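Local coordinates for protein methylaspartate ammonia-lyase (Citrobacter amalonaticus, PDB 1KKR) that catalyses the reversible, magnesium-dependent anti elimination of ammonia from L-threo-3-methylaspartate to give mesaconate, a step of glutamate degradation, at residues L149-V154 with C371-L376; I167-Q172 with G188-P193; V305-C310 with Q329-D334; A355-T360 with A378-M383. One frame throughout, in Å; residues are numbered along the deposited sequence.

Contact 1. Residues L149-V154 with C371-L376; sequences LKTEVV and CVHVAL
The imidazole of His373 carries Lys150 CE over one face and has Leu149 CB and the Thr151 amide at its edge. Lys150 CE sits 4.0 Å from the centroid of the His373 ring and 20° off its normal, a CH-pi contact displaced toward the ring's rim. At the edge, Leu149 CB comes to 4.2 Å from His373 CE1, and the amide of Thr151 lies in the ring plane, where Thr151 N donates to His373 ND1 (3.1 Å, 140° at the hydrogen). Thr151 OG1 approaches obliquely to 2.8 Å from the same ND1. The other ring nitrogen, NE2, is hydrogen-bonded to Glu401 of helix 392-410, so both nitrogens are engaged and the rotation of the imidazole is fixed. Lys150 reaches over the ring because its chain bends at chi3 and chi4, which also takes NZ to a salt bridge with Asp140. Beside this, Thr151 CG2 rests on Leu376 CB at 3.8 Å. Leu149 is the N-cap residue, and ND1 of His373 accepts an amide from the first turn that follows it. The helical segments 150-154 and 371-376 cross at -43°, joining the enolase-type N-terminal region to a helix of the TIM-barrel part, away from the catalytic site.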
loop_
_atom_site.group_PDB
_atom_site.type_symbol
_atom_site.label_atom_id
_atom_site.label_comp_id
_atom_site.label_asym_id
_atom_site.label_seq_id
_atom_site.Cartn_x
_atom_site.Cartn_y
_atom_site.Cartn_z
ATOM N N LEU A 149 -9.714 13.623 -16.699
ATOM C CA LEU A 149 -8.784 12.887 -15.867
ATOM C C LEU A 149 -7.466 13.654 -15.841
ATOM O O LEU A 149 -7.151 14.388 -16.802
ATOM C CB LEU A 149 -8.506 11.534 -16.494
ATOM C CG LEU A 149 -9.784 10.723 -16.787
ATOM C CD1 LEU A 149 -9.461 9.312 -17.266
ATOM C CD2 LEU A 149 -10.633 10.598 -15.559
ATOM N N LYS A 150 -6.670 13.438 -14.789
ATOM C CA LYS A 150 -5.322 14.045 -14.694
ATOM C C LYS A 150 -4.489 13.775 -15.993
ATOM O O LYS A 150 -3.859 14.696 -16.541
ATOM C CB LYS A 150 -4.602 13.587 -13.424
ATOM C CG LYS A 150 -5.165 14.196 -12.131
ATOM C CD LYS A 150 -4.398 13.711 -10.874
ATOM C CE LYS A 150 -4.656 12.253 -10.562
ATOM N NZ LYS A 150 -6.091 12.141 -10.135
ATOM N N THR A 151 -4.558 12.539 -16.505
ATOM C CA THR A 151 -3.871 12.173 -17.719
ATOM C C THR A 151 -4.242 13.087 -18.855
ATOM O O THR A 151 -3.367 13.488 -19.624
ATOM C CB THR A 151 -4.178 10.767 -18.175
ATOM O OG1 THR A 151 -3.871 9.810 -17.148
ATOM C CG2 THR A 151 -3.204 10.409 -19.212
ATOM N N GLU A 152 -5.538 13.311 -19.043
ATOM C CA GLU A 152 -5.979 14.183 -20.133
ATOM C C GLU A 152 -5.469 15.610 -20.001
ATOM O O GLU A 152 -5.167 16.246 -21.002
ATOM C CB GLU A 152 -7.489 14.174 -20.298
ATOM C CG GLU A 152 -8.026 12.795 -20.592
ATOM C CD GLU A 152 -9.539 12.720 -20.505
ATOM O OE1 GLU A 152 -10.170 13.123 -19.504
ATOM O OE2 GLU A 152 -10.114 12.260 -21.477
ATOM N N VAL A 153 -5.403 16.126 -18.788
ATOM C CA VAL A 153 -4.960 17.494 -18.580
ATOM C C VAL A 153 -3.505 17.609 -19.113
ATOM O O VAL A 153 -3.124 18.549 -19.846
ATOM C CB VAL A 153 -5.063 17.957 -17.073
ATOM C CG1 VAL A 153 -4.449 19.260 -16.909
ATOM C CG2 VAL A 153 -6.522 18.117 -16.555
ATOM N N VAL A 154 -2.694 16.635 -18.754
ATOM C CA VAL A 154 -1.327 16.637 -19.207
ATOM C C VAL A 154 -1.282 16.546 -20.757
ATOM O O VAL A 154 -0.593 17.296 -21.427
ATOM C CB VAL A 154 -0.547 15.457 -18.629
ATOM C CG1 VAL A 154 0.879 15.392 -19.262
ATOM C CG2 VAL A 154 -0.429 15.554 -17.100
ATOM N N CYS A 371 1.397 9.987 -10.221
ATOM C CA CYS A 371 2.447 9.607 -11.159
ATOM C C CYS A 371 1.945 8.678 -12.296
ATOM O O CYS A 371 2.453 8.740 -13.426
ATOM C CB CYS A 371 3.577 8.954 -10.405
ATOM S SG CYS A 371 4.602 10.126 -9.510
ATOM N N VAL A 372 0.933 7.850 -12.002
ATOM C CA VAL A 372 0.377 6.932 -13.029
ATOM C C VAL A 372 -0.189 7.766 -14.248
ATOM O O VAL A 372 0.031 7.436 -15.429
ATOM C CB VAL A 372 -0.680 6.033 -12.447
ATOM C CG1 VAL A 372 -1.357 5.281 -13.586
ATOM C CG2 VAL A 372 -0.059 4.995 -11.418
ATOM N N HIS A 373 -0.821 8.895 -13.941
ATOM C CA HIS A 373 -1.429 9.793 -14.935
ATOM C C HIS A 373 -0.354 10.493 -15.752
ATOM O O HIS A 373 -0.408 10.579 -16.988
ATOM C CB HIS A 373 -2.419 10.754 -14.266
ATOM C CG HIS A 373 -3.693 10.087 -13.824
ATOM N ND1 HIS A 373 -4.871 10.210 -14.518
ATOM C CD2 HIS A 373 -3.964 9.252 -12.783
ATOM C CE1 HIS A 373 -5.813 9.488 -13.933
ATOM N NE2 HIS A 373 -5.291 8.895 -12.879
ATOM N N VAL A 374 0.663 10.929 -15.045
ATOM C CA VAL A 374 1.831 11.519 -15.641
ATOM C C VAL A 374 2.453 10.550 -16.635
ATOM O O VAL A 374 2.767 10.944 -17.764
ATOM C CB VAL A 374 2.856 11.967 -14.588
ATOM C CG1 VAL A 374 4.152 12.326 -15.291
ATOM C CG2 VAL A 374 2.276 13.178 -13.704
ATOM N N ALA A 375 2.504 9.272 -16.285
ATOM C CA ALA A 375 3.152 8.294 -17.149
ATOM C C ALA A 375 2.278 7.954 -18.338
ATOM O O ALA A 375 2.755 7.869 -19.488
ATOM C CB ALA A 375 3.513 6.996 -16.355
ATOM N N LEU A 376 1.004 7.698 -18.087
ATOM C CA LEU A 376 0.111 7.370 -19.186
ATOM C C LEU A 376 0.172 8.501 -20.240
ATOM O O LEU A 376 0.107 8.248 -21.421
ATOM C CB LEU A 376 -1.321 7.164 -18.695
ATOM C CG LEU A 376 -1.495 5.846 -17.960
ATOM C CD1 LEU A 376 -2.880 5.780 -17.297
ATOM C CD2 LEU A 376 -1.308 4.722 -18.959
#

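Contact 2. Residues I167-Q172 with G188-P193; sequences IPLFGQ and GVDVLP. With 2AS ((2S,3S)-3-methyl-aspartic acid), chain E.
Asp190 OD2 takes the amide of Leu169 in a nearly straight bond: Leu169 N donates to it at 3.0 Å (171° at the hydrogen), and the oxygen accepts on its anti lone pair. A water bonded to Ile167 O also lies by OD2, but is modelled so close that this second bond is doubtful. With CG anti to its carbonyl carbon (chi1 -58°), Asp190 brings this carboxylate oxygen up to the Leu169 amide. The backbones then meet at one bridge, Phe170 with Val191. Gly171 N gives Val191 O a bond of 2.9 Å, whereas the one from Val191 N to Leu169 O is bent and weak. Val191 O also lies at the edge of the Phe170 ring, in its plane, while Phe170 CD1 touches Val191 CG1 at 3.7 Å. Farther on, past the cis peptide before Pro193, the chains meet through CA-H...O contacts, including Pro193 CA to Gly171 O at 3.2 Å. Gln172 turns away from 188-193 and takes the substrate with both ends of its amide: OE1 accepts from the amino N of methylaspartate at 2.8 Å, and NE2 donates to the ligand's carboxylate O at 3.1 Å. The bridge joins the first and second strands of the TIM-type barrel, closing the ring. Strand 382-384 flanks 169-170 on its other edge, helix 392-410 covers Leu169, and helix 179-186 packs on Val189, Leu192 and Pro193.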
loop_
_atom_site.group_PDB
_atom_site.type_symbol
_atom_site.label_atom_id
_atom_site.label_comp_id
_atom_site.label_asym_id
_atom_site.label_seq_id
_atom_site.Cartn_x
_atom_site.Cartn_y
_atom_site.Cartn_z
ATOM N N ILE A 167 2.089 1.113 -19.277
ATOM C CA ILE A 167 3.500 1.405 -19.131
ATOM C C ILE A 167 4.109 0.196 -18.451
ATOM O O ILE A 167 3.541 -0.321 -17.510
ATOM C CB ILE A 167 3.679 2.674 -18.202
ATOM C CG1 ILE A 167 2.944 3.852 -18.800
ATOM C CG2 ILE A 167 5.143 2.976 -17.961
ATOM C CD1 ILE A 167 3.554 4.357 -20.117
ATOM N N PRO A 168 5.242 -0.301 -18.912
ATOM C CA PRO A 168 5.892 -1.385 -18.180
ATOM C C PRO A 168 6.210 -0.985 -16.737
ATOM O O PRO A 168 6.808 0.045 -16.490
ATOM C CB PRO A 168 7.187 -1.613 -18.954
ATOM C CG PRO A 168 6.935 -1.025 -20.374
ATOM C CD PRO A 168 5.994 0.090 -20.109
ATOM N N LEU A 169 5.866 -1.869 -15.817
ATOM C CA LEU A 169 6.053 -1.654 -14.387
ATOM C C LEU A 169 7.252 -2.398 -13.854
ATOM O O LEU A 169 7.588 -3.481 -14.311
ATOM C CB LEU A 169 4.830 -2.063 -13.595
ATOM C CG LEU A 169 3.519 -1.510 -14.141
ATOM C CD1 LEU A 169 2.426 -1.901 -13.240
ATOM C CD2 LEU A 169 3.557 0.031 -14.316
ATOM N N PHE A 170 7.893 -1.782 -12.875
ATOM C CA PHE A 170 9.096 -2.341 -12.254
ATOM C C PHE A 170 8.968 -2.498 -10.741
ATOM O O PHE A 170 8.694 -1.529 -10.025
ATOM C CB PHE A 170 10.267 -1.430 -12.639
ATOM C CG PHE A 170 11.577 -1.670 -11.881
ATOM C CD1 PHE A 170 12.086 -2.931 -11.668
ATOM C CD2 PHE A 170 12.353 -0.584 -11.476
ATOM C CE1 PHE A 170 13.327 -3.107 -11.045
ATOM C CE2 PHE A 170 13.555 -0.765 -10.826
ATOM C CZ PHE A 170 14.048 -2.038 -10.606
ATOM N N GLY A 171 9.167 -3.725 -10.252
ATOM C CA GLY A 171 9.023 -4.044 -8.838
ATOM C C GLY A 171 10.343 -4.055 -8.098
ATOM O O GLY A 171 11.370 -4.495 -8.623
ATOM N N GLN A 172 10.325 -3.529 -6.867
ATOM C CA GLN A 172 11.559 -3.425 -6.111
ATOM C C GLN A 172 11.391 -4.256 -4.893
ATOM O O GLN A 172 10.363 -4.219 -4.247
ATOM C CB GLN A 172 11.927 -1.977 -5.796
ATOM C CG GLN A 172 11.110 -1.207 -4.699
ATOM C CD GLN A 172 11.857 0.064 -4.303
ATOM O OE1 GLN A 172 13.111 0.051 -4.189
ATOM N NE2 GLN A 172 11.124 1.167 -4.147
ATOM N N GLY A 188 2.995 -11.494 -12.427
ATOM C CA GLY A 188 3.227 -11.106 -13.800
ATOM C C GLY A 188 4.038 -9.866 -14.030
ATOM O O GLY A 188 3.919 -9.237 -15.076
ATOM N N VAL A 189 4.924 -9.534 -13.107
ATOM C CA VAL A 189 5.524 -8.195 -13.150
ATOM C C VAL A 189 6.398 -8.081 -14.386
ATOM O O VAL A 189 7.078 -9.027 -14.743
ATOM C CB VAL A 189 6.243 -7.890 -11.865
ATOM C CG1 VAL A 189 7.159 -6.720 -12.021
ATOM C CG2 VAL A 189 5.221 -7.581 -10.769
ATOM N N ASP A 190 6.332 -6.942 -15.069
ATOM C CA ASP A 190 7.000 -6.754 -16.338
ATOM C C ASP A 190 8.537 -6.643 -16.193
ATOM O O ASP A 190 9.308 -7.151 -17.002
ATOM C CB ASP A 190 6.538 -5.416 -16.885
ATOM C CG ASP A 190 5.033 -5.309 -17.075
ATOM O OD1 ASP A 190 4.458 -6.252 -17.676
ATOM O OD2 ASP A 190 4.384 -4.277 -16.706
ATOM N N VAL A 191 8.949 -5.939 -15.131
ATOM C CA VAL A 191 10.353 -5.643 -14.842
ATOM C C VAL A 191 10.635 -5.899 -13.354
ATOM O O VAL A 191 9.861 -5.511 -12.446
ATOM C CB VAL A 191 10.738 -4.179 -15.242
ATOM C CG1 VAL A 191 12.271 -3.949 -15.192
ATOM C CG2 VAL A 191 10.207 -3.847 -16.628
ATOM N N LEU A 192 11.774 -6.516 -13.088
ATOM C CA LEU A 192 12.122 -6.900 -11.731
ATOM C C LEU A 192 13.594 -7.228 -11.572
ATOM O O LEU A 192 14.269 -7.457 -12.563
ATOM C CB LEU A 192 11.268 -8.104 -11.317
ATOM C CG LEU A 192 11.734 -9.446 -11.887
ATOM C CD1 LEU A 192 11.159 -10.534 -11.092
ATOM C CD2 LEU A 192 11.390 -9.619 -13.323
ATOM N N PRO A 193 14.104 -7.297 -10.342
ATOM C CA PRO A 193 13.402 -6.953 -9.116
ATOM C C PRO A 193 14.118 -5.934 -8.199
ATOM O O PRO A 193 13.897 -5.944 -6.994
ATOM C CB PRO A 193 13.465 -8.291 -8.421
ATOM C CG PRO A 193 14.850 -8.693 -8.680
ATOM C CD PRO A 193 15.301 -8.088 -10.019
HETATM C C 2AS E . 13.759 4.026 -3.039
HETATM O O 2AS E . 12.734 3.402 -2.749
HETATM C CA 2AS E . 14.971 3.341 -3.702
HETATM N N 2AS E . 15.050 1.890 -3.438
HETATM C CB 2AS E . 15.036 3.722 -5.214
HETATM C CG 2AS E . 16.321 3.246 -5.858
HETATM O OD1 2AS E . 16.742 3.702 -6.920
HETATM C C4 2AS E . 13.898 3.242 -6.112
HETATM O OD2 2AS E . 16.970 2.409 -5.258
HETATM O OXT 2AS E . 13.795 5.236 -2.795
HETATM O O HOH W 1 2.696 -2.894 -17.731
#

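Contact 3. Residues V305-C310 with Q329-D334; sequences VADEWC and QIKTPD. With MG (magnesium ion), chain C; 2AS ((2S,3S)-3-methyl-aspartic acid), chain E.
Asp307 and Lys331 meet in a salt bridge beside the magnesium ion, at the C-terminal ends of two neighbouring parallel strands of a TIM-type barrel. Asp307 OD2 is a ligand of the metal at 2.2 Å, and methylaspartate OD1 and two waters bind it too; Glu273 and Asp238 complete the site. Lys331, the proton acceptor, sets NZ against both carboxylate oxygens on their syn lone pairs, 2.7 Å from Asp307 OD2 and 2.9 Å from Asp307 OD1, so the carboxylate is fixed between Lys331 NZ and the metal. Asp307 CG stands anti to the backbone N (chi1 173°), which carries the carboxylate across to the lysine, and the lysine chain reaches it after a bend at chi3. Gln329 NE2 donates to the metal-bound OD1 of methylaspartate at 3.1 Å, while its OE1 accepts from Gly359 N, a pairing that fixes which way the amide faces. In the next shell Glu308 takes a hydrogen bond from each of the two metal-bound waters. The backbones beneath are tied by Gln329 N to Ala306 O (2.9 Å), one rung of the beta-alpha-beta unit completed by helix 313-321, and a type II turn from Asp307 to Cys310 leads on toward that helix. A further water links the two segments, 2.8 Å from Cys310 O, to which it may donate, and accepting from Lys331 N at 2.9 Å.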
loop_
_atom_site.group_PDB
_atom_site.type_symbol
_atom_site.label_atom_id
_atom_site.label_comp_id
_atom_site.label_asym_id
_atom_site.label_seq_id
_atom_site.Cartn_x
_atom_site.Cartn_y
_atom_site.Cartn_z
ATOM N N VAL A 305 21.796 2.073 -16.219
ATOM C CA VAL A 305 20.884 3.106 -15.772
ATOM C C VAL A 305 21.512 4.092 -14.757
ATOM O O VAL A 305 21.983 3.687 -13.695
ATOM C CB VAL A 305 19.674 2.487 -15.016
ATOM C CG1 VAL A 305 18.644 3.579 -14.664
ATOM C CG2 VAL A 305 18.997 1.338 -15.782
ATOM N N ALA A 306 21.444 5.386 -15.067
ATOM C CA ALA A 306 21.839 6.446 -14.136
ATOM C C ALA A 306 20.811 6.638 -13.051
ATOM O O ALA A 306 19.623 6.459 -13.290
ATOM C CB ALA A 306 22.004 7.735 -14.888
ATOM N N ASP A 307 21.243 6.999 -11.843
ATOM C CA ASP A 307 20.283 7.431 -10.821
ATOM C C ASP A 307 20.925 8.516 -9.974
ATOM O O ASP A 307 20.606 9.686 -10.126
ATOM C CB ASP A 307 19.814 6.211 -10.017
ATOM C CG ASP A 307 18.924 6.549 -8.805
ATOM O OD1 ASP A 307 18.368 7.658 -8.686
ATOM O OD2 ASP A 307 18.683 5.692 -7.923
ATOM N N GLU A 308 21.857 8.139 -9.097
ATOM C CA GLU A 308 22.528 9.125 -8.248
ATOM C C GLU A 308 23.197 10.197 -9.086
ATOM O O GLU A 308 23.885 9.875 -10.031
ATOM C CB GLU A 308 23.569 8.435 -7.396
ATOM C CG GLU A 308 23.003 7.578 -6.233
ATOM C CD GLU A 308 22.262 6.279 -6.591
ATOM O OE1 GLU A 308 21.513 5.794 -5.683
ATOM O OE2 GLU A 308 22.449 5.696 -7.702
ATOM N N TRP A 309 23.013 11.451 -8.682
ATOM C CA TRP A 309 23.565 12.643 -9.346
ATOM C C TRP A 309 22.704 13.110 -10.517
ATOM O O TRP A 309 22.955 14.188 -11.089
ATOM C CB TRP A 309 25.024 12.483 -9.751
ATOM C CG TRP A 309 25.778 12.174 -8.571
ATOM C CD1 TRP A 309 26.323 10.987 -8.263
ATOM C CD2 TRP A 309 26.003 13.034 -7.436
ATOM N NE1 TRP A 309 26.930 11.054 -7.035
ATOM C CE2 TRP A 309 26.728 12.290 -6.493
ATOM C CE3 TRP A 309 25.674 14.359 -7.128
ATOM C CZ2 TRP A 309 27.137 12.821 -5.256
ATOM C CZ3 TRP A 309 26.074 14.887 -5.887
ATOM C CH2 TRP A 309 26.797 14.121 -4.975
ATOM N N CYS A 310 21.649 12.349 -10.796
ATOM C CA CYS A 310 20.726 12.670 -11.873
ATOM C C CYS A 310 19.388 13.036 -11.282
ATOM O O CYS A 310 18.482 12.216 -11.297
ATOM C CB CYS A 310 20.558 11.468 -12.811
ATOM S SG CYS A 310 19.743 11.937 -14.389
ATOM N N GLN A 329 17.046 7.263 -14.295
ATOM C CA GLN A 329 15.917 7.300 -13.379
ATOM C C GLN A 329 15.496 8.717 -13.067
ATOM O O GLN A 329 16.226 9.442 -12.421
ATOM C CB GLN A 329 16.131 6.536 -12.053
ATOM C CG GLN A 329 14.849 6.591 -11.210
ATOM C CD GLN A 329 14.864 5.954 -9.799
ATOM O OE1 GLN A 329 13.955 6.236 -9.013
ATOM N NE2 GLN A 329 15.813 5.083 -9.511
ATOM N N ILE A 330 14.259 9.040 -13.421
ATOM C CA ILE A 330 13.631 10.293 -13.112
ATOM C C ILE A 330 12.981 9.991 -11.748
ATOM O O ILE A 330 11.887 9.429 -11.660
ATOM C CB ILE A 330 12.568 10.603 -14.192
ATOM C CG1 ILE A 330 13.211 10.633 -15.585
ATOM C CG2 ILE A 330 11.856 11.899 -13.872
ATOM C CD1 ILE A 330 12.215 10.751 -16.776
ATOM N N LYS A 331 13.657 10.365 -10.681
ATOM C CA LYS A 331 13.213 9.987 -9.356
ATOM C C LYS A 331 12.213 11.069 -8.929
ATOM O O LYS A 331 12.616 12.084 -8.409
ATOM C CB LYS A 331 14.426 9.830 -8.447
ATOM C CG LYS A 331 14.094 9.056 -7.154
ATOM C CD LYS A 331 15.321 8.752 -6.326
ATOM C CE LYS A 331 15.889 7.421 -6.630
ATOM N NZ LYS A 331 17.252 7.131 -6.082
ATOM N N THR A 332 10.923 10.835 -9.222
ATOM C CA THR A 332 9.886 11.863 -9.200
ATOM C C THR A 332 9.945 12.921 -8.082
ATOM O O THR A 332 9.809 14.085 -8.372
ATOM C CB THR A 332 8.466 11.285 -9.382
ATOM O OG1 THR A 332 8.171 10.290 -8.408
ATOM C CG2 THR A 332 8.393 10.520 -10.729
ATOM N N PRO A 333 10.086 12.560 -6.818
ATOM C CA PRO A 333 9.968 13.578 -5.806
ATOM C C PRO A 333 11.107 14.579 -5.879
ATOM O O PRO A 333 10.910 15.749 -5.538
ATOM C CB PRO A 333 10.006 12.794 -4.521
ATOM C CG PRO A 333 9.612 11.427 -4.884
ATOM C CD PRO A 333 10.290 11.233 -6.235
ATOM N N ASP A 334 12.256 14.173 -6.409
ATOM C CA ASP A 334 13.380 15.100 -6.393
ATOM C C ASP A 334 13.221 16.125 -7.507
ATOM O O ASP A 334 13.953 17.052 -7.534
ATOM C CB ASP A 334 14.710 14.422 -6.588
ATOM C CG ASP A 334 15.062 13.524 -5.461
ATOM O OD1 ASP A 334 14.882 13.911 -4.288
ATOM O OD2 ASP A 334 15.580 12.437 -5.689
HETATM MG MG MG C . 18.780 3.529 -7.732
HETATM C C 2AS E . 13.759 4.026 -3.039
HETATM O O 2AS E . 12.734 3.402 -2.749
HETATM C CA 2AS E . 14.971 3.341 -3.702
HETATM N N 2AS E . 15.050 1.890 -3.438
HETATM C CB 2AS E . 15.036 3.722 -5.214
HETATM C CG 2AS E . 16.321 3.246 -5.858
HETATM O OD1 2AS E . 16.742 3.702 -6.920
HETATM C C4 2AS E . 13.898 3.242 -6.112
HETATM O OD2 2AS E . 16.970 2.409 -5.258
HETATM O OXT 2AS E . 13.795 5.236 -2.795
HETATM O O HOH W 2 19.753 3.990 -5.904
HETATM O O HOH W 3 20.901 3.599 -8.063
HETATM O O HOH W 4 15.656 12.373 -11.154
#

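Contact 4. Residues A355-T360 with A378-M383; sequences AYQGGT and ARPMRM. With 2AS ((2S,3S)-3-methyl-aspartic acid), chain E.
Ala355 O takes Met381 N at 2.9 Å, the donor in the carbonyl plane, with a weak second bond from Arg382 N, where parallel barrel strands 354-357 and 382-384, joined through helix 365-378 in a right-handed beta-alpha-beta crossover, pack closely. Two residues on from Ala355, Gln357 N donates to Arg382 O at 2.8 Å. Ala355 CB and Pro380 CB meet at 4.3 Å. Tyr356 and Arg382 project to one side of the sheet. The tyrosine turns a ring edge to Arg382 O, and its CD1 passes Arg382 CG at 4.1 Å; the guanidinium leads away to a hydrogen bond with His236 and a cation-pi contact with Tyr271. Gln357 and Met383 occupy the other side and run side by side. The extended chain of Gln357, with CG anti to the backbone N (chi1 -161°), brings the amide to helix 365-378, where NE2 donates to Cys371 O. Its OE1, 3.7 Å from Pro380 CG, is buried with no polar partner in the model. The looser margin lies at Met381, like Met383 modelled as selenomethionine, the exposed residue of the contact, whose chain bends at chi2 and chi3 and leads away from 355-360. Beyond the paired residues, two glycines carry the chain to the substrate, where Thr360 OG1 donates to methylaspartate OXT at 2.8 Å.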
loop_
_atom_site.group_PDB
_atom_site.type_symbol
_atom_site.label_atom_id
_atom_site.label_comp_id
_atom_site.label_asym_id
_atom_site.label_seq_id
_atom_site.Cartn_x
_atom_site.Cartn_y
_atom_site.Cartn_z
ATOM N N ALA A 355 13.502 6.641 -20.655
ATOM C CA ALA A 355 13.059 7.272 -19.393
ATOM C C ALA A 355 12.400 6.269 -18.458
ATOM O O ALA A 355 11.497 5.588 -18.851
ATOM C CB ALA A 355 12.092 8.401 -19.711
ATOM N N TYR A 356 12.921 6.155 -17.248
ATOM C CA TYR A 356 12.407 5.316 -16.209
ATOM C C TYR A 356 11.844 6.284 -15.174
ATOM O O TYR A 356 12.611 7.048 -14.529
ATOM C CB TYR A 356 13.589 4.590 -15.623
ATOM C CG TYR A 356 13.430 4.038 -14.224
ATOM C CD1 TYR A 356 12.188 3.674 -13.733
ATOM C CD2 TYR A 356 14.546 3.851 -13.405
ATOM C CE1 TYR A 356 12.050 3.146 -12.441
ATOM C CE2 TYR A 356 14.425 3.302 -12.118
ATOM C CZ TYR A 356 13.173 2.970 -11.636
ATOM O OH TYR A 356 12.962 2.442 -10.373
ATOM N N GLN A 357 10.510 6.312 -15.086
ATOM C CA GLN A 357 9.820 7.212 -14.195
ATOM C C GLN A 357 9.802 6.422 -12.866
ATOM O O GLN A 357 8.987 5.523 -12.693
ATOM C CB GLN A 357 8.393 7.528 -14.672
ATOM C CG GLN A 357 7.781 8.800 -14.048
ATOM C CD GLN A 357 6.381 8.994 -14.497
ATOM O OE1 GLN A 357 6.142 9.283 -15.665
ATOM N NE2 GLN A 357 5.421 8.747 -13.589
ATOM N N GLY A 358 10.751 6.710 -11.980
ATOM C CA GLY A 358 10.919 5.899 -10.766
ATOM C C GLY A 358 10.252 6.643 -9.601
ATOM O O GLY A 358 9.085 7.043 -9.680
ATOM N N GLY A 359 11.014 6.885 -8.544
ATOM C CA GLY A 359 10.442 7.396 -7.313
ATOM C C GLY A 359 11.025 6.722 -6.095
ATOM O O GLY A 359 12.202 6.340 -6.072
ATOM N N THR A 360 10.202 6.607 -5.053
ATOM C CA THR A 360 10.671 6.052 -3.768
ATOM C C THR A 360 9.644 5.210 -3.048
ATOM O O THR A 360 8.441 5.429 -3.167
ATOM C CB THR A 360 11.163 7.179 -2.817
ATOM O OG1 THR A 360 11.662 6.617 -1.597
ATOM C CG2 THR A 360 10.021 8.124 -2.398
ATOM N N ALA A 378 2.936 10.959 -20.781
ATOM C CA ALA A 378 4.272 11.260 -21.265
ATOM C C ALA A 378 4.990 10.099 -21.920
ATOM O O ALA A 378 5.829 10.326 -22.742
ATOM C CB ALA A 378 5.123 11.861 -20.095
ATOM N N ARG A 379 4.630 8.879 -21.542
ATOM C CA ARG A 379 5.108 7.646 -22.116
ATOM C C ARG A 379 6.567 7.308 -21.798
ATOM O O ARG A 379 7.400 7.191 -22.680
ATOM C CB ARG A 379 4.888 7.651 -23.632
ATOM C CG ARG A 379 3.522 8.162 -24.027
ATOM C CD ARG A 379 2.369 7.313 -23.535
ATOM N NE ARG A 379 2.628 5.882 -23.643
ATOM C CZ ARG A 379 1.850 4.970 -23.104
ATOM N NH1 ARG A 379 0.771 5.393 -22.451
ATOM N NH2 ARG A 379 2.129 3.666 -23.242
ATOM N N PRO A 380 6.892 7.160 -20.537
ATOM C CA PRO A 380 8.228 6.688 -20.196
ATOM C C PRO A 380 8.274 5.227 -20.579
ATOM O O PRO A 380 7.241 4.610 -20.723
ATOM C CB PRO A 380 8.246 6.756 -18.666
ATOM C CG PRO A 380 6.734 6.741 -18.275
ATOM C CD PRO A 380 6.038 7.396 -19.362
HETATM N N MSE A 381 9.446 4.642 -20.599
HETATM C CA MSE A 381 9.582 3.238 -20.965
HETATM C C MSE A 381 9.388 2.275 -19.775
HETATM O O MSE A 381 9.142 1.067 -19.949
HETATM C CB MSE A 381 10.978 3.075 -21.593
HETATM C CG MSE A 381 11.100 2.894 -23.323
HETATM SE SE MSE A 381 11.193 0.969 -23.140
HETATM C CE MSE A 381 12.929 1.032 -23.121
ATOM N N ARG A 382 9.426 2.841 -18.571
ATOM C CA ARG A 382 9.371 2.077 -17.339
ATOM C C ARG A 382 8.889 2.985 -16.221
ATOM O O ARG A 382 9.197 4.180 -16.245
ATOM C CB ARG A 382 10.786 1.606 -17.008
ATOM C CG ARG A 382 10.892 0.523 -15.969
ATOM C CD ARG A 382 12.301 -0.086 -15.872
ATOM N NE ARG A 382 12.559 -0.755 -17.148
ATOM C CZ ARG A 382 13.674 -1.308 -17.609
ATOM N NH1 ARG A 382 14.796 -1.409 -16.935
ATOM N NH2 ARG A 382 13.633 -1.782 -18.837
HETATM N N MSE A 383 8.120 2.407 -15.302
HETATM C CA MSE A 383 7.590 3.080 -14.090
HETATM C C MSE A 383 7.776 2.146 -12.883
HETATM O O MSE A 383 7.417 0.959 -12.889
HETATM C CB MSE A 383 6.099 3.440 -14.248
HETATM C CG MSE A 383 5.455 4.128 -13.032
HETATM SE SE MSE A 383 3.792 4.851 -13.454
HETATM C CE MSE A 383 4.142 5.848 -13.348
HETATM C C 2AS E . 13.759 4.026 -3.039
HETATM O O 2AS E . 12.734 3.402 -2.749
HETATM C CA 2AS E . 14.971 3.341 -3.702
HETATM N N 2AS E . 15.050 1.890 -3.438
HETATM C CB 2AS E . 15.036 3.722 -5.214
HETATM C CG 2AS E . 16.321 3.246 -5.858
HETATM O OD1 2AS E . 16.742 3.702 -6.920
HETATM C C4 2AS E . 13.898 3.242 -6.112
HETATM O OD2 2AS E . 16.970 2.409 -5.258
HETATM O OXT 2AS E . 13.795 5.236 -2.795
#

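Contacts 2, 3 and 4 belong to one barrel and share the substrate, whereas contact 1 lies on the outer side of barrel helix 365-378, away from the ligand, about 20 Å centre to centre from contacts 2 and 3. Contact 4 is the hub: Phe170 N meets Met383 O at 2.8 Å on the side of contact 2, and Ile330 N meets Tyr356 O at 2.8 Å on the side of contact 3. Contacts 2 and 3 do not touch, their nearest atoms being about 6 Å apart, yet they hold different ends of methylaspartate. Helix 365-378 is shared by contacts 1 and 4, whose centres are about 13 Å apart; Ala375 O packs on Pro380 CD at 3.3 Å.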